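Local coordinates for UBP3-associated protein BRE5 (Saccharomyces cerevisiae, PDB 2QIY) that acts with the ubiquitin protease UBP3 in de-ubiquitination, the part described here being its N-terminal NTF2 domain, at residues N21-M26 with Q124-L129; A41-T46 with T140-R145; D79-S84 with M112-T117. All blocks are in the same frame, centred on the assembly; numbering follows the deposited sequence.

Contact 1: N21-M26 with Q124-L129; sequences NYYERM and QTFILL
Helix 21-26 passes strand 124-129 with 109° between their N-to-C directions and axes 13.1 Å apart at closest approach, and Tyr22 and Tyr23 bridge this gap to Gln124 and Phe126. Tyr22 holds CG anti to the backbone N (chi1 174°), which swings it to the strand side. Its ring meets Phe126 in an edge-to-face pair: the Phe126 edge points at one Tyr22 face, the ring centroids are 4.8 Å apart and the planes stand at 78°. CE2 of Phe126 does the touching, 3.6 Å from Tyr22 CZ. Beside this pair, the end of the extended Gln124 chain meets both phenols tip to tip, its amide plane turned steeply from the Tyr23 ring. Phe18, on the same helix, adds a second edge-to-face partner for Phe126. Tyrosine suits both helix positions because an apolar ring packs along the way and a hydroxyl ends it. The Tyr22 hydroxyl hydrogen-bonds the Asp142 carboxylate on the next strand. The cost of burying this polar end is thereby met, and the bond, with Phe126 against the ring face, probably helps to fix how the ring is turned.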
# COMPACT_ATOMS: atom_id res chain seq x y z
N ASN A 21 -8.49 15.19 -5.80
CA ASN A 21 -9.20 16.07 -4.85
C ASN A 21 -8.64 16.07 -3.42
O ASN A 21 -8.50 17.13 -2.80
CB ASN A 21 -10.70 15.77 -4.85
CG ASN A 21 -11.38 16.17 -6.16
OD1 ASN A 21 -10.91 17.06 -6.87
ND2 ASN A 21 -12.48 15.50 -6.48
N TYR A 22 -8.28 14.88 -2.94
CA TYR A 22 -7.67 14.70 -1.61
C TYR A 22 -6.35 15.47 -1.45
O TYR A 22 -6.17 16.21 -0.49
CB TYR A 22 -7.42 13.21 -1.40
CG TYR A 22 -6.69 12.83 -0.14
CD1 TYR A 22 -7.38 12.59 1.04
CD2 TYR A 22 -5.30 12.68 -0.13
CE1 TYR A 22 -6.70 12.21 2.20
CE2 TYR A 22 -4.60 12.29 1.03
CZ TYR A 22 -5.31 12.07 2.19
OH TYR A 22 -4.64 11.70 3.33
N TYR A 23 -5.43 15.29 -2.40
CA TYR A 23 -4.14 15.96 -2.25
C TYR A 23 -4.22 17.44 -2.48
O TYR A 23 -3.49 18.22 -1.85
CB TYR A 23 -3.06 15.32 -3.12
CG TYR A 23 -2.73 13.90 -2.73
CD1 TYR A 23 -2.09 13.60 -1.52
CD2 TYR A 23 -3.05 12.84 -3.59
CE1 TYR A 23 -1.79 12.26 -1.16
CE2 TYR A 23 -2.74 11.52 -3.26
CZ TYR A 23 -2.12 11.23 -2.05
OH TYR A 23 -1.82 9.93 -1.74
N GLU A 24 -5.13 17.87 -3.35
CA GLU A 24 -5.23 19.28 -3.62
C GLU A 24 -5.91 20.01 -2.46
O GLU A 24 -5.60 21.17 -2.21
CB GLU A 24 -5.88 19.53 -4.97
CG GLU A 24 -4.94 19.15 -6.14
CD GLU A 24 -5.59 19.31 -7.51
OE1 GLU A 24 -6.83 19.46 -7.57
OE2 GLU A 24 -4.85 19.32 -8.53
N ARG A 25 -6.80 19.31 -1.74
CA ARG A 25 -7.43 19.88 -0.54
C ARG A 25 -6.40 20.19 0.54
O ARG A 25 -6.59 21.12 1.33
CB ARG A 25 -8.52 18.96 0.03
CG ARG A 25 -9.79 18.94 -0.79
CD ARG A 25 -10.92 18.28 -0.01
NE ARG A 25 -11.09 16.86 -0.33
CZ ARG A 25 -10.71 15.86 0.45
NH1 ARG A 25 -10.14 16.11 1.63
NH2 ARG A 25 -10.91 14.61 0.08
N MET A 26 -5.32 19.41 0.58
CA MET A 26 -4.21 19.68 1.48
C MET A 26 -3.55 21.00 1.17
O MET A 26 -3.15 21.72 2.09
CB MET A 26 -3.16 18.59 1.38
CG MET A 26 -3.71 17.28 1.81
SD MET A 26 -2.36 16.15 2.12
CE MET A 26 -3.27 14.79 2.89
N GLN A 124 0.07 4.72 -0.15
CA GLN A 124 -1.02 5.22 0.69
C GLN A 124 -2.28 4.46 0.30
O GLN A 124 -2.59 4.33 -0.89
CB GLN A 124 -1.23 6.74 0.54
CG GLN A 124 -2.29 7.33 1.53
CD GLN A 124 -2.21 8.85 1.70
OE1 GLN A 124 -2.94 9.44 2.53
NE2 GLN A 124 -1.34 9.49 0.94
N THR A 125 -3.02 3.98 1.31
CA THR A 125 -4.21 3.19 1.04
C THR A 125 -5.42 3.86 1.67
O THR A 125 -5.32 4.37 2.78
CB THR A 125 -4.04 1.77 1.61
OG1 THR A 125 -3.04 1.12 0.82
CG2 THR A 125 -5.29 0.99 1.52
N PHE A 126 -6.53 3.84 0.95
CA PHE A 126 -7.80 4.41 1.42
C PHE A 126 -8.93 3.41 1.29
O PHE A 126 -8.92 2.55 0.39
CB PHE A 126 -8.21 5.56 0.51
CG PHE A 126 -7.18 6.64 0.39
CD1 PHE A 126 -6.17 6.56 -0.57
CD2 PHE A 126 -7.24 7.78 1.23
CE1 PHE A 126 -5.23 7.58 -0.69
CE2 PHE A 126 -6.31 8.81 1.08
CZ PHE A 126 -5.30 8.69 0.12
N ILE A 127 -9.93 3.54 2.17
CA ILE A 127 -11.22 2.87 1.96
C ILE A 127 -12.30 3.95 1.93
O ILE A 127 -12.35 4.80 2.83
CB ILE A 127 -11.55 1.82 3.05
CG1 ILE A 127 -10.53 0.70 3.00
CG2 ILE A 127 -12.97 1.23 2.81
CD1 ILE A 127 -10.65 -0.13 1.81
N LEU A 128 -13.10 3.93 0.87
CA LEU A 128 -14.21 4.85 0.66
C LEU A 128 -15.52 4.11 0.87
O LEU A 128 -15.77 3.06 0.27
CB LEU A 128 -14.19 5.43 -0.76
CG LEU A 128 -12.88 6.07 -1.23
CD1 LEU A 128 -13.14 6.77 -2.55
CD2 LEU A 128 -12.34 7.04 -0.19
N LEU A 129 -16.37 4.69 1.71
CA LEU A 129 -17.67 4.11 2.03
C LEU A 129 -18.79 5.00 1.44
O LEU A 129 -18.83 6.19 1.71
CB LEU A 129 -17.81 4.04 3.55
CG LEU A 129 -19.16 3.54 4.10
CD1 LEU A 129 -19.27 2.05 3.94
CD2 LEU A 129 -19.26 3.92 5.56

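Contact 2: A41-T46 with T140-R145; sequences AELTHT and TNDIIR
Strands 41-46 and 140-145 are the parallel pair within the mixed, curved sheet of the NTF2 domain, and Glu42, Leu43 and Thr44 pair with Asn141, Asp142 and Ile143. Their directions differ by only 2°. Glu42 N donates to Thr140 O (3.0 Å) from above the carbonyl plane, whereas Thr44 N approaches Asp142 O (2.8 Å) almost in line with the carbonyl. Ile144 N donates to Thr44 O (3.0 Å), while the bond from Asp142 N to Glu42 O is weak. Leu43 and Asp142 run alongside each other on one face, and Leu43 CD1 packs 3.4 Å from Asp142 OD2. That carboxylate is buried, but OD2 is held by the hydroxyls of Tyr37 and Tyr22. A water sits among Thr44 O, His45 ND1 and Asp142 OD1, 2.7 Å from the last, linking the histidine to the acid. Beta-branched Ile144 suits an extended strand; its CG2 lies 3.7 Å from Thr46 N, where strand 41-46 ends. Thr140 and Asn141 both face Ile127 in a classic beta bulge. The Leu43 face is covered by helix 68-77 through Ile71, Phe74 and Phe75; on the other face Gln95 of the second subunit bonds Thr44 OG1. Strand 62-66 flanks 41-46, and strand 120-130 flanks 137-147.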
# COMPACT_ATOMS: atom_id res chain seq x y z
N ALA A 41 -13.71 7.49 11.23
CA ALA A 41 -12.55 7.14 10.37
C ALA A 41 -11.25 6.89 11.14
O ALA A 41 -11.02 7.47 12.20
CB ALA A 41 -12.30 8.24 9.33
N GLU A 42 -10.38 6.06 10.57
CA GLU A 42 -9.02 5.83 11.07
C GLU A 42 -7.99 6.39 10.11
O GLU A 42 -8.07 6.16 8.90
CB GLU A 42 -8.77 4.33 11.27
CG GLU A 42 -9.84 3.75 12.19
CD GLU A 42 -9.52 2.41 12.80
OE1 GLU A 42 -8.41 1.86 12.64
OE2 GLU A 42 -10.43 1.91 13.50
N LEU A 43 -7.06 7.17 10.66
CA LEU A 43 -5.98 7.79 9.90
C LEU A 43 -4.63 7.35 10.45
O LEU A 43 -4.41 7.38 11.67
CB LEU A 43 -6.08 9.31 10.08
CG LEU A 43 -4.97 10.14 9.45
CD1 LEU A 43 -4.95 10.06 7.91
CD2 LEU A 43 -5.14 11.60 9.89
N THR A 44 -3.72 6.99 9.55
CA THR A 44 -2.32 6.77 9.97
C THR A 44 -1.54 7.65 9.05
O THR A 44 -1.47 7.40 7.84
CB THR A 44 -1.96 5.28 9.81
OG1 THR A 44 -2.73 4.53 10.74
CG2 THR A 44 -0.47 5.04 10.11
N HIS A 45 -0.96 8.73 9.59
CA HIS A 45 -0.41 9.79 8.73
C HIS A 45 1.00 10.20 9.14
O HIS A 45 1.43 9.99 10.26
CB HIS A 45 -1.35 11.02 8.76
CG HIS A 45 -1.24 11.90 7.55
ND1 HIS A 45 -1.77 11.55 6.32
CD2 HIS A 45 -0.68 13.12 7.38
CE1 HIS A 45 -1.53 12.51 5.45
NE2 HIS A 45 -0.89 13.49 6.06
N THR A 46 1.70 10.83 8.21
CA THR A 46 3.00 11.46 8.45
C THR A 46 3.05 12.18 9.81
O THR A 46 2.23 13.07 10.04
CB THR A 46 3.24 12.46 7.37
OG1 THR A 46 3.01 11.80 6.10
CG2 THR A 46 4.70 13.02 7.45
N THR A 140 -13.12 6.09 5.21
CA THR A 140 -13.17 5.40 6.51
C THR A 140 -11.80 5.01 7.01
O THR A 140 -11.60 4.77 8.21
CB THR A 140 -14.10 4.16 6.50
OG1 THR A 140 -13.61 3.20 5.54
CG2 THR A 140 -15.53 4.57 6.17
N ASN A 141 -10.85 4.92 6.07
CA ASN A 141 -9.48 4.49 6.36
C ASN A 141 -8.51 5.18 5.45
O ASN A 141 -8.77 5.34 4.24
CB ASN A 141 -9.31 2.97 6.15
CG ASN A 141 -10.10 2.17 7.11
OD1 ASN A 141 -9.60 1.77 8.18
ND2 ASN A 141 -11.35 1.96 6.78
N ASP A 142 -7.37 5.55 6.02
CA ASP A 142 -6.34 6.29 5.29
C ASP A 142 -5.02 5.97 5.97
O ASP A 142 -4.81 6.38 7.10
CB ASP A 142 -6.67 7.78 5.42
CG ASP A 142 -5.65 8.68 4.73
OD1 ASP A 142 -4.59 8.19 4.29
OD2 ASP A 142 -5.95 9.89 4.63
N ILE A 143 -4.16 5.20 5.29
CA ILE A 143 -2.85 4.79 5.85
C ILE A 143 -1.76 5.15 4.87
O ILE A 143 -1.83 4.79 3.69
CB ILE A 143 -2.72 3.25 6.05
CG1 ILE A 143 -3.83 2.68 6.94
CG2 ILE A 143 -1.26 2.91 6.56
CD1 ILE A 143 -3.82 1.13 6.96
N ILE A 144 -0.74 5.89 5.33
CA ILE A 144 0.46 6.08 4.52
C ILE A 144 1.66 5.33 5.14
O ILE A 144 1.80 5.27 6.36
CB ILE A 144 0.78 7.58 4.30
CG1 ILE A 144 1.86 7.78 3.22
CG2 ILE A 144 1.15 8.29 5.64
CD1 ILE A 144 1.93 9.25 2.71
N ARG A 145 2.49 4.77 4.27
CA ARG A 145 3.71 4.12 4.72
C ARG A 145 4.84 4.62 3.81
O ARG A 145 4.75 4.53 2.58
CB ARG A 145 3.58 2.58 4.64
CG ARG A 145 4.94 1.83 4.65
CD ARG A 145 5.76 2.02 5.93
NE ARG A 145 5.05 1.56 7.14
CZ ARG A 145 5.61 1.49 8.35
NH1 ARG A 145 6.91 1.80 8.53
NH2 ARG A 145 4.90 1.05 9.39
O HOH W 1 -2.42 8.90 5.73

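Contact 3: D79-S84 with M112-T117; sequences DAKVRS and MFWTGT
Trp114 sets the edge of its indole against segment 79-84, its CD1 lying 3.3 Å from Lys81 O. Ser84 OG approaches the same edge, in the plane of the ring and 3.5 Å from CD1. Chi1 of 74° puts this hydroxyl between the backbone N and the carbonyl carbon, from where it turns back and donates to Lys81 O (2.7 Å). Ser84 N bonds the same oxygen, so the Lys81 carbonyl is gripped twice, and a small residue with a hydroxyl fits the spot. Across the contact, Ser84 O accepts from Thr115 N at 3.1 Å, and Ser84 CB touches Thr115 OG1. Lys81 comes in from another direction, its chain bent and crossing Trp114 at about a right angle, with NZ 3.7 Å from Trp114 CB. A water accepts from this NZ and donates to Ser84 OG and Thr115 O, bridging the two segments near the surface. Within the turn, Trp114 N donates to Thr117 OG1 (3.0 Å) in an almost straight bond of 176°, and Gly116 takes a positive phi that few other residues adopt readily. Arg83 NE and Asp79 OD1, four residues apart, form a salt bridge at 2.7 Å. Met112 CG lies over one face of the indole, and NE1 bonds the Tyr48 hydroxyl, so the buried tryptophan has its polar atom satisfied. The type II beta turn from Trp114 to Thr117 ends strand 103-114, and Ser84 leads into strand 85-97. Phe113 already pairs with Lys86 in these antiparallel strands of the NTF2 domain, and the Ser84-Thr115 bond continues the hydrogen-bond pattern beyond the paired strand residues, as at a strand end leading into a turn.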
# COMPACT_ATOMS: atom_id res chain seq x y z
N ASP A 79 -1.27 22.78 9.80
CA ASP A 79 -1.78 23.49 8.63
C ASP A 79 -0.66 23.95 7.67
O ASP A 79 -0.71 23.66 6.47
CB ASP A 79 -2.63 24.70 9.08
CG ASP A 79 -3.50 25.25 7.96
OD1 ASP A 79 -2.94 25.93 7.09
OD2 ASP A 79 -4.74 25.02 7.97
N ALA A 80 0.33 24.68 8.19
CA ALA A 80 1.37 25.24 7.33
C ALA A 80 2.14 24.15 6.58
O ALA A 80 2.39 24.26 5.36
CB ALA A 80 2.33 26.10 8.16
N LYS A 81 2.51 23.10 7.30
CA LYS A 81 3.23 21.96 6.72
C LYS A 81 2.40 21.22 5.68
O LYS A 81 2.86 20.93 4.59
CB LYS A 81 3.65 20.99 7.82
CG LYS A 81 5.11 21.06 8.19
CD LYS A 81 5.94 20.36 7.12
CE LYS A 81 7.33 20.99 6.99
NZ LYS A 81 8.07 20.49 5.79
N VAL A 82 1.14 20.95 6.02
CA VAL A 82 0.24 20.20 5.16
C VAL A 82 0.04 20.98 3.84
O VAL A 82 0.04 20.39 2.75
CB VAL A 82 -1.12 19.90 5.90
CG1 VAL A 82 -2.16 19.40 4.91
CG2 VAL A 82 -0.90 18.89 7.06
N ARG A 83 -0.06 22.31 3.93
CA ARG A 83 -0.26 23.15 2.75
C ARG A 83 0.90 23.04 1.76
O ARG A 83 0.79 23.41 0.59
CB ARG A 83 -0.41 24.61 3.18
CG ARG A 83 -1.81 24.95 3.68
CD ARG A 83 -1.92 26.44 4.06
NE ARG A 83 -3.28 26.76 4.52
CZ ARG A 83 -4.20 27.32 3.76
NH1 ARG A 83 -3.91 27.66 2.51
NH2 ARG A 83 -5.42 27.59 4.25
N SER A 84 2.04 22.57 2.25
CA SER A 84 3.26 22.56 1.44
C SER A 84 3.53 21.17 0.84
O SER A 84 4.55 20.96 0.20
CB SER A 84 4.46 23.06 2.25
OG SER A 84 4.90 22.10 3.21
N MET A 112 6.69 11.64 -2.46
CA MET A 112 6.09 12.77 -1.77
C MET A 112 7.19 13.69 -1.26
O MET A 112 8.26 13.23 -0.87
CB MET A 112 5.23 12.23 -0.60
CG MET A 112 4.50 13.29 0.16
SD MET A 112 3.38 12.48 1.33
CE MET A 112 2.14 11.85 0.20
N PHE A 113 6.94 14.99 -1.28
CA PHE A 113 7.88 15.92 -0.66
C PHE A 113 7.09 17.14 -0.18
O PHE A 113 5.86 17.21 -0.35
CB PHE A 113 9.04 16.29 -1.58
CG PHE A 113 8.64 17.05 -2.84
CD1 PHE A 113 8.96 18.41 -2.97
CD2 PHE A 113 8.00 16.40 -3.89
CE1 PHE A 113 8.62 19.11 -4.11
CE2 PHE A 113 7.66 17.11 -5.09
CZ PHE A 113 7.97 18.45 -5.17
N TRP A 114 7.79 18.04 0.49
CA TRP A 114 7.19 19.30 0.91
C TRP A 114 8.11 20.37 0.36
O TRP A 114 9.28 20.12 0.02
CB TRP A 114 7.08 19.34 2.44
CG TRP A 114 6.08 18.31 2.99
CD1 TRP A 114 4.79 18.56 3.41
CD2 TRP A 114 6.29 16.91 3.14
NE1 TRP A 114 4.19 17.39 3.81
CE2 TRP A 114 5.09 16.36 3.65
CE3 TRP A 114 7.39 16.06 2.90
CZ2 TRP A 114 4.95 14.99 3.94
CZ3 TRP A 114 7.24 14.68 3.17
CH2 TRP A 114 6.03 14.17 3.67
N THR A 115 7.60 21.60 0.25
CA THR A 115 8.44 22.68 -0.26
C THR A 115 9.84 22.64 0.34
O THR A 115 10.01 22.65 1.57
CB THR A 115 7.78 24.03 0.04
OG1 THR A 115 6.45 24.00 -0.48
CG2 THR A 115 8.60 25.17 -0.60
N GLY A 116 10.83 22.52 -0.56
CA GLY A 116 12.23 22.53 -0.20
C GLY A 116 12.83 21.26 0.37
O GLY A 116 14.03 21.25 0.69
N THR A 117 12.04 20.19 0.52
CA THR A 117 12.56 18.95 1.10
C THR A 117 12.94 17.95 0.01
O THR A 117 12.49 18.08 -1.13
CB THR A 117 11.58 18.23 2.06
OG1 THR A 117 10.61 17.48 1.31
CG2 THR A 117 10.90 19.22 3.00
O HOH W 2 7.94 22.58 3.92

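All three contacts lie in one NTF2 domain and reach the same mixed sheet. Contacts 1 and 2 have centres about 10 Å apart and use the neighbouring strands 120-130 and 137-147, while contact 3 is more peripheral, about 16 Å from the centre of contact 1 and 18 Å from that of contact 2. Along the chain, the segments of contacts 1 and 2 alternate, and contact 3 is nested inside the loops that both close. Met112 packs on Tyr23 and Ile144, joining all three. The sheet, with helices 11-28 and 68-77 packed on it, thus builds one compact domain, while its other face contributes to the dimer, where contacts 1 and 2 touch the second subunit.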